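Local coordinates for protein beta-fructofuranosidase (Arthrobacter, PDB 3WPU) that belongs to the levansucrase/invertase family of carbohydrate-active enzymes, whose core is a five-bladed beta-propeller, at residues G92-F97 and G134-G139; D32-Q37 and L281-G286; N400-G403 and P409-N412; Y350-S355 and H423-G428; L141-G146 and T217-V222. All coordinates share one frame; numbering follows the deposited sequence.

Interaction 1. Residues G92-F97 and G134-G139; sequences GWEIIF and GGWTYG
The carboxylate oxygen E94 OE1 lies 4.0 Å from CH2 of W136 and is gripped from beyond the contact by a salt bridge to R121, with R130 a long, weak second ion partner. OE2 of the same group accepts the backbone N of A486, so both oxygens are engaged. The carboxylate stands 28° from the plane of the indole. At the indole edge, near its plane, E94 O comes within 3.8 Å of W136 CZ3.

Two residues further along strand 93-102, I96 occupies a face of the same ring. Its CG1 sits between the backbone N and the carbonyl carbon (chi1 61°), and with the chain extended beyond it I96 CD1 lies over the middle of the W136 six-membered ring, 3.7 Å from its centroid and 4° off the normal, a CH-pi contact. The other branch reaches the rim, with I96 CG2 3.6 Å from W136 CH2.

Strand 93-102 and strand 137-141, which W136 precedes, both pair with strand 115-122, and the indole spans this middle strand, packing also on F119 and R121. With W136 NE1 bonded to A482 O, the buried indole combines an apolar face with a satisfied N-H, which implies a closely fixed ring orientation.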
# COMPACT_ATOMS: atom_id res chain seq x y z
N GLY A 92 -15.29 -13.81 14.13
CA GLY A 92 -15.74 -12.66 14.88
C GLY A 92 -14.70 -11.59 15.12
O GLY A 92 -14.98 -10.63 15.82
N TRP A 93 -13.51 -11.75 14.54
CA TRP A 93 -12.41 -10.80 14.79
C TRP A 93 -11.83 -10.22 13.50
O TRP A 93 -11.41 -10.98 12.62
CB TRP A 93 -11.27 -11.49 15.53
CG TRP A 93 -11.65 -12.02 16.86
CD1 TRP A 93 -12.04 -13.28 17.16
CD2 TRP A 93 -11.64 -11.29 18.10
NE1 TRP A 93 -12.29 -13.40 18.50
CE2 TRP A 93 -12.05 -12.19 19.10
CE3 TRP A 93 -11.35 -9.97 18.45
CZ2 TRP A 93 -12.16 -11.81 20.43
CZ3 TRP A 93 -11.46 -9.60 19.78
CH2 TRP A 93 -11.86 -10.51 20.75
N GLU A 94 -11.79 -8.90 13.41
CA GLU A 94 -11.04 -8.22 12.33
C GLU A 94 -9.56 -8.36 12.73
O GLU A 94 -9.24 -8.22 13.91
CB GLU A 94 -11.42 -6.75 12.19
CG GLU A 94 -12.82 -6.54 11.66
CD GLU A 94 -13.19 -5.10 11.44
OE1 GLU A 94 -12.54 -4.18 12.00
OE2 GLU A 94 -14.19 -4.88 10.72
N ILE A 95 -8.70 -8.62 11.75
CA ILE A 95 -7.28 -8.87 11.94
C ILE A 95 -6.50 -8.05 10.91
O ILE A 95 -6.80 -8.08 9.72
CB ILE A 95 -6.92 -10.37 11.75
CG1 ILE A 95 -7.58 -11.23 12.82
CG2 ILE A 95 -5.40 -10.56 11.73
CD1 ILE A 95 -7.62 -12.70 12.47
N ILE A 96 -5.52 -7.29 11.40
CA ILE A 96 -4.61 -6.54 10.52
C ILE A 96 -3.17 -6.87 10.85
O ILE A 96 -2.84 -7.30 11.97
CB ILE A 96 -4.84 -5.03 10.58
CG1 ILE A 96 -4.60 -4.53 12.00
CG2 ILE A 96 -6.24 -4.70 10.05
CD1 ILE A 96 -4.69 -3.02 12.18
N PHE A 97 -2.33 -6.68 9.84
CA PHE A 97 -0.87 -6.80 9.96
C PHE A 97 -0.26 -5.44 9.79
O PHE A 97 -0.71 -4.66 8.94
CB PHE A 97 -0.33 -7.74 8.88
CG PHE A 97 -0.70 -9.17 9.09
CD1 PHE A 97 0.05 -9.98 9.92
CD2 PHE A 97 -1.79 -9.72 8.45
CE1 PHE A 97 -0.27 -11.31 10.12
CE2 PHE A 97 -2.12 -11.05 8.63
CZ PHE A 97 -1.36 -11.84 9.46
N GLY A 134 -9.77 3.36 17.87
CA GLY A 134 -10.09 2.25 16.94
C GLY A 134 -10.35 0.93 17.64
O GLY A 134 -10.88 -0.02 17.04
N GLY A 135 -9.98 0.83 18.90
CA GLY A 135 -10.26 -0.35 19.71
C GLY A 135 -9.45 -1.60 19.37
O GLY A 135 -9.87 -2.72 19.67
N TRP A 136 -8.29 -1.41 18.73
CA TRP A 136 -7.43 -2.55 18.36
C TRP A 136 -6.67 -3.07 19.56
O TRP A 136 -6.17 -2.28 20.38
CB TRP A 136 -6.41 -2.15 17.28
CG TRP A 136 -7.01 -1.79 15.97
CD1 TRP A 136 -7.23 -0.54 15.49
CD2 TRP A 136 -7.50 -2.69 14.96
NE1 TRP A 136 -7.79 -0.59 14.26
CE2 TRP A 136 -7.99 -1.90 13.90
CE3 TRP A 136 -7.56 -4.07 14.85
CZ2 TRP A 136 -8.52 -2.43 12.75
CZ3 TRP A 136 -8.11 -4.62 13.69
CH2 TRP A 136 -8.58 -3.80 12.66
N THR A 137 -6.55 -4.39 19.64
CA THR A 137 -5.64 -5.05 20.58
C THR A 137 -4.38 -5.48 19.83
O THR A 137 -4.45 -6.11 18.78
CB THR A 137 -6.30 -6.27 21.24
OG1 THR A 137 -7.47 -5.88 21.98
CG2 THR A 137 -5.33 -6.98 22.16
N TYR A 138 -3.22 -5.14 20.38
CA TYR A 138 -1.93 -5.51 19.80
C TYR A 138 -1.61 -6.95 20.15
O TYR A 138 -1.55 -7.34 21.34
CB TYR A 138 -0.82 -4.57 20.31
CG TYR A 138 0.53 -4.90 19.73
CD1 TYR A 138 0.71 -5.07 18.35
CD2 TYR A 138 1.64 -5.05 20.55
CE1 TYR A 138 1.94 -5.37 17.82
CE2 TYR A 138 2.87 -5.36 20.03
CZ TYR A 138 3.03 -5.52 18.66
OH TYR A 138 4.28 -5.83 18.14
N GLY A 139 -1.49 -7.78 19.12
CA GLY A 139 -1.24 -9.20 19.32
C GLY A 139 0.22 -9.61 19.45
O GLY A 139 0.52 -10.76 19.78

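Interaction 2. Residues D32-Q37 and L281-G286; sequences DARQLQ and LGYRQG
R34 reaches from helix 30-38 to Y283 with a side chain that starts straight and then turns. From CB, CG lies anti to the carbonyl carbon, and the chain stays extended through CD. CD already passes 3.2 Å from the phenol oxygen OH of Y283. The bend comes at chi3, 63°, and it swings the guanidinium round until its NH1 edge faces this oxygen: NE of R34 stays 3.9 Å from Y283 OH, too far to donate to it.

The contact joins the N-terminal helix to the loop between helices 278-281 and 293-297, at the surface of the beta-propeller protein. G282, with positive phi, is the first residue to leave the shorter helix, and Y283 follows it with its ring turned back so that L281 O stands above one face, toward the rim.

At the tip, R34 NH1 donates to Y283 OH over 2.8 Å with an N-H...O angle of 167°, and the oxygen lies in the guanidinium plane. That plane and the phenol ring are 69° apart. NH1 is shared with the carbonyl of Y289, while Y283 OH is also hydrogen-bonded to E291 OE1, whose negative charge would probably make the phenol oxygen a better acceptor for the arginine N-H.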
# COMPACT_ATOMS: atom_id res chain seq x y z
N ASP A 32 3.13 14.17 -18.12
CA ASP A 32 2.04 13.79 -17.20
C ASP A 32 2.31 14.43 -15.82
O ASP A 32 1.47 15.13 -15.26
CB ASP A 32 1.94 12.25 -17.05
CG ASP A 32 1.43 11.54 -18.33
OD1 ASP A 32 0.79 12.18 -19.19
OD2 ASP A 32 1.65 10.30 -18.40
N ALA A 33 3.50 14.19 -15.30
CA ALA A 33 3.84 14.64 -13.97
C ALA A 33 3.83 16.16 -13.86
O ALA A 33 3.55 16.72 -12.78
CB ALA A 33 5.20 14.05 -13.54
N ARG A 34 4.08 16.86 -14.96
CA ARG A 34 4.06 18.34 -14.92
C ARG A 34 2.66 18.91 -14.78
O ARG A 34 2.48 20.05 -14.39
CB ARG A 34 4.84 18.96 -16.09
CG ARG A 34 6.34 18.75 -15.95
CD ARG A 34 7.15 19.24 -17.14
NE ARG A 34 7.04 20.68 -17.36
CZ ARG A 34 7.44 21.32 -18.46
NH1 ARG A 34 7.94 20.66 -19.50
NH2 ARG A 34 7.28 22.64 -18.55
N GLN A 35 1.64 18.09 -15.03
CA GLN A 35 0.27 18.51 -14.74
C GLN A 35 0.07 18.84 -13.26
O GLN A 35 -0.75 19.67 -12.92
CB GLN A 35 -0.73 17.44 -15.15
CG GLN A 35 -0.66 16.99 -16.61
CD GLN A 35 -0.57 18.14 -17.59
OE1 GLN A 35 -1.50 18.94 -17.72
NE2 GLN A 35 0.53 18.21 -18.29
N LEU A 36 0.81 18.18 -12.39
CA LEU A 36 0.76 18.44 -10.94
C LEU A 36 1.06 19.90 -10.65
O LEU A 36 0.45 20.50 -9.75
CB LEU A 36 1.75 17.52 -10.18
CG LEU A 36 1.53 16.00 -10.30
CD1 LEU A 36 2.74 15.21 -9.87
CD2 LEU A 36 0.30 15.58 -9.50
N GLN A 37 2.00 20.48 -11.38
CA GLN A 37 2.31 21.92 -11.19
C GLN A 37 1.21 22.80 -11.79
O GLN A 37 0.87 23.87 -11.27
CB GLN A 37 3.66 22.28 -11.80
CG GLN A 37 4.79 21.52 -11.17
CD GLN A 37 6.08 21.65 -11.93
OE1 GLN A 37 6.47 22.77 -12.33
NE2 GLN A 37 6.76 20.53 -12.14
N LEU A 281 9.80 11.18 -21.57
CA LEU A 281 9.46 12.61 -21.50
C LEU A 281 7.98 12.84 -21.83
O LEU A 281 7.27 13.54 -21.10
CB LEU A 281 10.38 13.45 -22.39
CG LEU A 281 11.66 13.92 -21.73
CD1 LEU A 281 12.50 12.78 -21.18
CD2 LEU A 281 12.44 14.73 -22.76
N GLY A 282 7.50 12.17 -22.88
CA GLY A 282 6.08 12.07 -23.17
C GLY A 282 5.38 13.30 -23.76
O GLY A 282 4.16 13.35 -23.78
N TYR A 283 6.15 14.26 -24.27
CA TYR A 283 5.55 15.49 -24.79
C TYR A 283 4.88 15.23 -26.11
O TYR A 283 5.34 14.42 -26.90
CB TYR A 283 6.59 16.61 -24.93
CG TYR A 283 7.11 16.99 -23.57
CD1 TYR A 283 6.31 17.71 -22.70
CD2 TYR A 283 8.34 16.52 -23.12
CE1 TYR A 283 6.76 18.03 -21.42
CE2 TYR A 283 8.80 16.83 -21.84
CZ TYR A 283 8.00 17.56 -21.00
OH TYR A 283 8.42 17.86 -19.72
N ARG A 284 3.78 15.93 -26.33
CA ARG A 284 3.17 15.96 -27.66
C ARG A 284 4.11 16.72 -28.58
O ARG A 284 4.72 17.72 -28.17
CB ARG A 284 1.81 16.62 -27.61
CG ARG A 284 0.89 15.99 -26.59
CD ARG A 284 -0.51 16.54 -26.67
NE ARG A 284 -1.33 16.00 -25.58
CZ ARG A 284 -2.66 16.01 -25.55
NH1 ARG A 284 -3.39 16.46 -26.58
NH2 ARG A 284 -3.29 15.52 -24.48
N GLN A 285 4.30 16.21 -29.79
CA GLN A 285 5.30 16.82 -30.67
C GLN A 285 4.96 18.29 -30.91
O GLN A 285 3.81 18.64 -31.17
CB GLN A 285 5.40 16.08 -32.01
CG GLN A 285 6.71 16.47 -32.71
CD GLN A 285 6.85 15.93 -34.12
OE1 GLN A 285 7.87 16.15 -34.80
NE2 GLN A 285 5.85 15.22 -34.57
N GLY A 286 5.97 19.15 -30.78
CA GLY A 286 5.80 20.57 -31.04
C GLY A 286 5.46 21.38 -29.80
O GLY A 286 5.48 22.60 -29.83

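Interaction 3. Residues N400-G403 and P409-N412; sequences NFLG and PDFN
It is the methylene of an asparagine, and not its amide, that lies closest over an aromatic face here: N412 CB stands 3.7 Å from the centroid of the F401 ring, 29° off the normal, a CH-pi contact displaced toward one rim. N412 CB comes closest to F401 CD1, a tight 3.3 Å.

An Asx turn holds the asparagine's end of the contact. D410 CG lies anti to its own N (chi1 -173°), and D410 OD2 turns to accept the backbone N of N412 at 2.9 Å. The donor meets the carboxylate on its anti side, 33° out of the plane. In the long loop between strands 391-394 and 423-425 the two segments run in opposite directions, F401 facing N412 and G403 facing D410, without forming a sheet ladder.

The aspartate also faces L402. D410 CB is 3.4 Å from the carbonyl L402 O, and D410 OD1 rests 3.5 Å from L402 CB. Outside the pair, Q413 NE2 donates to L402 O, R357 to F401 O, and N412 ND2 is bonded to S46 OG, which holds the amide in place. At the far end of the paired segments a water closes the gap: it donates to G403 O (2.7 Å) and accepts from D410 N (2.9 Å).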
# COMPACT_ATOMS: atom_id res chain seq x y z
N ASN A 400 4.33 25.99 -3.77
CA ASN A 400 5.08 27.23 -3.88
C ASN A 400 6.17 27.37 -2.82
O ASN A 400 6.96 28.31 -2.89
CB ASN A 400 4.14 28.44 -3.82
CG ASN A 400 3.02 28.34 -4.83
OD1 ASN A 400 1.84 28.20 -4.47
ND2 ASN A 400 3.38 28.35 -6.08
N PHE A 401 6.23 26.45 -1.87
CA PHE A 401 7.26 26.44 -0.84
C PHE A 401 7.94 25.09 -0.76
O PHE A 401 7.40 24.06 -1.22
CB PHE A 401 6.64 26.85 0.51
CG PHE A 401 6.07 28.23 0.50
CD1 PHE A 401 6.91 29.33 0.66
CD2 PHE A 401 4.73 28.45 0.28
CE1 PHE A 401 6.40 30.61 0.62
CE2 PHE A 401 4.21 29.72 0.25
CZ PHE A 401 5.04 30.81 0.42
N LEU A 402 9.17 25.10 -0.25
CA LEU A 402 9.96 23.89 -0.09
C LEU A 402 9.18 22.88 0.78
O LEU A 402 8.42 23.25 1.68
CB LEU A 402 11.32 24.20 0.54
CG LEU A 402 12.24 25.14 -0.26
CD1 LEU A 402 13.53 25.38 0.51
CD2 LEU A 402 12.56 24.56 -1.63
N GLY A 403 9.38 21.60 0.50
CA GLY A 403 8.65 20.55 1.19
C GLY A 403 9.15 20.27 2.61
O GLY A 403 8.40 19.75 3.43
N PRO A 409 10.21 20.22 9.48
CA PRO A 409 9.26 20.88 8.60
C PRO A 409 9.75 22.23 8.12
O PRO A 409 10.42 22.95 8.86
CB PRO A 409 8.02 21.05 9.49
CG PRO A 409 8.14 20.00 10.52
CD PRO A 409 9.60 19.83 10.76
N ASP A 410 9.43 22.57 6.88
CA ASP A 410 9.75 23.89 6.35
C ASP A 410 8.86 24.97 6.98
O ASP A 410 7.66 24.84 7.12
CB ASP A 410 9.59 23.92 4.83
CG ASP A 410 10.07 25.24 4.22
OD1 ASP A 410 11.26 25.31 3.83
OD2 ASP A 410 9.25 26.16 4.08
N PHE A 411 9.50 26.09 7.33
CA PHE A 411 8.80 27.24 7.88
C PHE A 411 7.49 27.67 7.18
O PHE A 411 6.55 28.09 7.84
CB PHE A 411 9.77 28.43 7.89
CG PHE A 411 9.25 29.63 8.61
CD1 PHE A 411 8.54 30.61 7.92
CD2 PHE A 411 9.45 29.77 9.97
CE1 PHE A 411 8.04 31.72 8.59
CE2 PHE A 411 8.96 30.88 10.64
CZ PHE A 411 8.25 31.85 9.95
N ASN A 412 7.42 27.56 5.85
CA ASN A 412 6.28 28.05 5.09
C ASN A 412 5.35 26.95 4.55
O ASN A 412 4.47 27.21 3.74
CB ASN A 412 6.78 28.88 3.90
CG ASN A 412 7.36 30.21 4.33
OD1 ASN A 412 8.54 30.48 4.12
ND2 ASN A 412 6.54 31.04 4.93
O HOH W 1 7.52 20.81 5.70

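Interaction 4. Residues Y350-S355 and H423-G428; sequences YLFTIS and HYVMPG
With CG1 of I354 anti to the carbonyl carbon and chi2 at -56°, its CD1 folds onto the backbone of H423, while in V425 chi1 of -172° leaves CG2 beside the backbone N and aimed at F352. The two pairs lie side by side. V425 CG2 sits over one face of the F352 ring, 4.2 Å from the centroid and 22° off the normal. V425 CG2 is displaced toward the rim, nearest F352 CD2 at 3.9 Å, and the two side chains cross at about a right angle.

F352 and I354 point to the same side of strand 348-355, with T353 turned the other way. Strand 423-425 is an outermost strand of the neighbouring four-stranded antiparallel sheet, so the contact packs two separate sheets of the beta-propeller against each other near the middle of the molecule. The backbones run in opposite directions, but too far apart to pair. Q341 links them instead, since its backbone bonds to F352 and its side-chain OE1 accepts the N of V425. V370 adds to the same interface, touching both F352 and H423.

At the second pair, I354 CD1 is 3.4 Å from the carbonyl H423 O and 3.8 Å from H423 CB. The other branch, I354 CG2, approaches the imidazole obliquely, 4.2 Å from H423 ND1. Both H423 O and H423 ND1 are buried here with no polar partner in the model, and the groups of I354 that meet them are aliphatic.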
# COMPACT_ATOMS: atom_id res chain seq x y z
N TYR A 350 -7.40 -0.26 -11.92
CA TYR A 350 -6.79 0.92 -11.29
C TYR A 350 -5.51 0.47 -10.60
O TYR A 350 -5.54 -0.42 -9.75
CB TYR A 350 -7.73 1.53 -10.26
CG TYR A 350 -8.88 2.28 -10.87
CD1 TYR A 350 -8.77 3.65 -11.16
CD2 TYR A 350 -10.05 1.62 -11.23
CE1 TYR A 350 -9.82 4.34 -11.75
CE2 TYR A 350 -11.11 2.32 -11.82
CZ TYR A 350 -10.99 3.66 -12.09
OH TYR A 350 -12.03 4.36 -12.69
N LEU A 351 -4.39 1.10 -10.95
CA LEU A 351 -3.15 0.82 -10.29
C LEU A 351 -2.94 2.03 -9.39
O LEU A 351 -2.92 3.15 -9.89
CB LEU A 351 -2.01 0.70 -11.30
CG LEU A 351 -0.58 0.83 -10.77
CD1 LEU A 351 -0.30 -0.19 -9.69
CD2 LEU A 351 0.46 0.75 -11.88
N PHE A 352 -2.88 1.80 -8.09
CA PHE A 352 -2.57 2.85 -7.12
C PHE A 352 -1.18 2.62 -6.54
O PHE A 352 -0.79 1.52 -6.22
CB PHE A 352 -3.59 2.90 -6.00
CG PHE A 352 -4.96 3.36 -6.42
CD1 PHE A 352 -5.18 4.68 -6.79
CD2 PHE A 352 -6.02 2.46 -6.47
CE1 PHE A 352 -6.43 5.13 -7.12
CE2 PHE A 352 -7.28 2.90 -6.83
CZ PHE A 352 -7.48 4.23 -7.18
N THR A 353 -0.45 3.72 -6.33
CA THR A 353 0.87 3.65 -5.76
C THR A 353 1.05 4.91 -4.91
O THR A 353 0.23 5.82 -4.99
CB THR A 353 1.94 3.48 -6.87
OG1 THR A 353 3.23 3.19 -6.31
CG2 THR A 353 2.00 4.71 -7.76
N ILE A 354 2.07 4.87 -4.08
CA ILE A 354 2.37 5.96 -3.14
C ILE A 354 3.73 6.55 -3.47
O ILE A 354 4.65 5.80 -3.76
CB ILE A 354 2.42 5.39 -1.70
CG1 ILE A 354 1.28 4.36 -1.46
CG2 ILE A 354 2.40 6.53 -0.70
CD1 ILE A 354 -0.11 4.86 -1.72
N SER A 355 3.89 7.88 -3.33
CA SER A 355 5.18 8.51 -3.55
C SER A 355 5.39 9.67 -2.60
O SER A 355 4.42 10.26 -2.13
CB SER A 355 5.30 9.01 -4.98
OG SER A 355 6.65 9.11 -5.37
N HIS A 423 -0.48 4.77 2.20
CA HIS A 423 -1.90 4.65 2.05
C HIS A 423 -2.25 3.31 1.38
O HIS A 423 -1.46 2.74 0.62
CB HIS A 423 -2.45 5.72 1.13
CG HIS A 423 -2.15 7.13 1.55
ND1 HIS A 423 -0.87 7.62 1.68
CD2 HIS A 423 -2.98 8.16 1.80
CE1 HIS A 423 -0.94 8.91 2.00
NE2 HIS A 423 -2.21 9.25 2.09
N TYR A 424 -3.45 2.85 1.67
CA TYR A 424 -3.95 1.61 1.10
C TYR A 424 -5.42 1.79 0.83
O TYR A 424 -6.19 2.17 1.71
CB TYR A 424 -3.70 0.46 2.10
CG TYR A 424 -4.24 -0.85 1.59
CD1 TYR A 424 -3.50 -1.63 0.71
CD2 TYR A 424 -5.49 -1.28 1.98
CE1 TYR A 424 -4.01 -2.81 0.19
CE2 TYR A 424 -6.01 -2.48 1.48
CZ TYR A 424 -5.28 -3.24 0.62
OH TYR A 424 -5.76 -4.44 0.11
N VAL A 425 -5.82 1.52 -0.43
CA VAL A 425 -7.20 1.71 -0.88
C VAL A 425 -7.99 0.41 -0.66
O VAL A 425 -7.62 -0.65 -1.16
CB VAL A 425 -7.26 2.11 -2.37
CG1 VAL A 425 -8.68 2.49 -2.74
CG2 VAL A 425 -6.30 3.27 -2.64
N MET A 426 -9.08 0.55 0.09
CA MET A 426 -9.92 -0.54 0.55
C MET A 426 -11.22 -0.52 -0.24
O MET A 426 -11.53 0.45 -0.94
CB MET A 426 -10.23 -0.34 2.04
CG MET A 426 -8.97 -0.20 2.85
SD MET A 426 -9.16 -0.19 4.65
CE MET A 426 -10.04 1.37 4.87
N PRO A 427 -12.01 -1.59 -0.11
CA PRO A 427 -13.27 -1.62 -0.84
C PRO A 427 -14.16 -0.40 -0.57
O PRO A 427 -14.18 0.15 0.56
CB PRO A 427 -13.91 -2.92 -0.34
CG PRO A 427 -12.73 -3.79 -0.02
CD PRO A 427 -11.78 -2.83 0.65
N GLY A 428 -14.81 0.07 -1.64
CA GLY A 428 -15.64 1.26 -1.58
C GLY A 428 -14.88 2.57 -1.54
O GLY A 428 -15.45 3.61 -1.24

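Interaction 5. Residues L141-G146 and T217-V222; sequences LVFKEG and TGFNKV
In the large mixed beta-sheet, the loop that follows strand 137-141, at one end of the strand pairing, packs on strand 213-226, at another. The key residue of the loop is V142, whose CG1 is wedged between two phenylalanines. Because chi1 is 169°, V142 CG1 lies anti to the backbone N and reaches across to F219, standing 3.8 Å from the F219 ring centroid and 20° off the normal. V142 CG1 leans toward the near rim of that ring, where F219 CG is its closest atom at 3.6 Å. The same CG1 also sits over the centre of the F143 ring, on one face, so a single methyl serves both aromatic groups.

The rings themselves form an offset edge-to-face pair, F219 turning its edge to the face of F143, with centroids 6.0 Å apart and planes at 76°. At the edge of F143, near its plane, CD1 approaches the carbonyl F219 O to 3.6 Å, while CE1 packs on F219 CB at 3.9 Å. V222 CG2 adds a looser apolar contact to CE1. L177 of strand 174-184 touches both V142 and F219, and F179 meets the ring of F143, extending the apolar cluster into the neighbouring strand.

F219 has left-handed backbone angles, unlike an extended residue. Its carbonyl oxygen serves the polar side of the contact as well: a water donates to F219 O at 2.8 Å and accepts from K144 N at 2.9 Å.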
# COMPACT_ATOMS: atom_id res chain seq x y z
N LEU A 141 4.29 -9.83 17.83
CA LEU A 141 5.02 -10.07 16.60
C LEU A 141 4.56 -11.36 15.97
O LEU A 141 4.22 -12.32 16.66
CB LEU A 141 6.51 -10.14 16.88
CG LEU A 141 7.12 -8.84 17.44
CD1 LEU A 141 8.58 -9.05 17.80
CD2 LEU A 141 6.98 -7.73 16.40
N VAL A 142 4.57 -11.37 14.65
CA VAL A 142 4.20 -12.58 13.90
C VAL A 142 5.27 -13.67 13.99
O VAL A 142 4.94 -14.86 14.17
CB VAL A 142 3.91 -12.24 12.44
CG1 VAL A 142 3.78 -13.51 11.59
CG2 VAL A 142 2.64 -11.39 12.36
N PHE A 143 6.52 -13.27 13.85
CA PHE A 143 7.64 -14.21 13.70
C PHE A 143 8.46 -14.36 14.98
O PHE A 143 8.86 -13.37 15.60
CB PHE A 143 8.54 -13.78 12.56
CG PHE A 143 7.90 -13.90 11.21
CD1 PHE A 143 7.66 -15.13 10.65
CD2 PHE A 143 7.51 -12.75 10.51
CE1 PHE A 143 7.09 -15.22 9.40
CE2 PHE A 143 6.94 -12.84 9.26
CZ PHE A 143 6.72 -14.08 8.70
N LYS A 144 8.77 -15.60 15.33
CA LYS A 144 9.76 -15.84 16.38
C LYS A 144 11.14 -15.40 15.91
O LYS A 144 11.44 -15.42 14.72
CB LYS A 144 9.79 -17.32 16.78
CG LYS A 144 8.49 -17.81 17.41
CD LYS A 144 8.51 -19.33 17.59
CE LYS A 144 7.19 -19.83 18.15
NZ LYS A 144 6.99 -19.35 19.54
N GLU A 145 11.97 -14.97 16.85
CA GLU A 145 13.33 -14.54 16.52
C GLU A 145 14.06 -15.54 15.62
O GLU A 145 14.01 -16.74 15.86
CB GLU A 145 14.15 -14.36 17.81
CG GLU A 145 15.45 -13.60 17.61
CD GLU A 145 15.27 -12.11 17.82
OE1 GLU A 145 15.59 -11.64 18.94
OE2 GLU A 145 14.80 -11.42 16.89
N GLY A 146 14.68 -15.01 14.56
CA GLY A 146 15.52 -15.79 13.67
C GLY A 146 14.80 -16.44 12.52
O GLY A 146 15.44 -16.84 11.54
N THR A 217 -0.83 -18.89 14.83
CA THR A 217 -0.00 -20.07 14.95
C THR A 217 0.72 -20.25 13.61
O THR A 217 0.36 -19.62 12.60
CB THR A 217 -0.84 -21.33 15.31
OG1 THR A 217 -1.75 -21.65 14.26
CG2 THR A 217 -1.61 -21.11 16.61
N GLY A 218 1.77 -21.06 13.61
CA GLY A 218 2.54 -21.33 12.41
C GLY A 218 3.56 -20.23 12.16
O GLY A 218 4.19 -19.77 13.09
N PHE A 219 3.71 -19.81 10.91
CA PHE A 219 4.73 -18.81 10.55
C PHE A 219 6.13 -19.27 10.99
O PHE A 219 6.93 -18.51 11.49
CB PHE A 219 4.35 -17.43 11.11
CG PHE A 219 3.07 -16.90 10.56
CD1 PHE A 219 2.95 -16.62 9.19
CD2 PHE A 219 1.96 -16.70 11.38
CE1 PHE A 219 1.77 -16.11 8.69
CE2 PHE A 219 0.79 -16.17 10.88
CZ PHE A 219 0.67 -15.92 9.52
N ASN A 220 6.37 -20.55 10.77
CA ASN A 220 7.61 -21.22 11.17
C ASN A 220 8.60 -21.37 10.02
O ASN A 220 9.78 -21.58 10.24
CB ASN A 220 7.32 -22.61 11.80
CG ASN A 220 6.32 -23.44 11.00
OD1 ASN A 220 6.69 -24.23 10.13
ND2 ASN A 220 5.05 -23.25 11.29
N LYS A 221 8.08 -21.27 8.79
CA LYS A 221 8.82 -21.53 7.58
C LYS A 221 8.63 -20.33 6.65
O LYS A 221 7.51 -19.88 6.48
CB LYS A 221 8.22 -22.77 6.91
CG LYS A 221 8.83 -23.15 5.58
CD LYS A 221 10.22 -23.68 5.78
CE LYS A 221 10.78 -24.32 4.50
NZ LYS A 221 12.24 -24.54 4.71
N VAL A 222 9.72 -19.84 6.08
CA VAL A 222 9.67 -18.75 5.08
C VAL A 222 10.17 -19.26 3.73
O VAL A 222 11.24 -19.87 3.66
CB VAL A 222 10.50 -17.55 5.54
CG1 VAL A 222 10.47 -16.45 4.50
CG2 VAL A 222 10.00 -17.05 6.89
O HOH W 2 7.48 -17.87 14.11

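Interactions 1, 4 and 5 are buried, whereas 2 and 3 lie at the surface, and the chemistry follows only in part. The buried contacts each place a methyl over an aromatic ring, but interaction 3 sets a methylene over one too. Interactions 1 and 5 share the large mixed sheet and touch each other, F97 CE1 meeting V142 CG2 at 3.7 Å; interaction 4, nearest the centre of the chain, joins two different sheets. Polar bonds dominate interaction 2, the only one with a direct hydrogen bond between its segments, while interactions 3 and 5 each use a bridging water. Interactions 1 and 2 stand on opposite sides of the chain's centre, their centres about 44 Å apart.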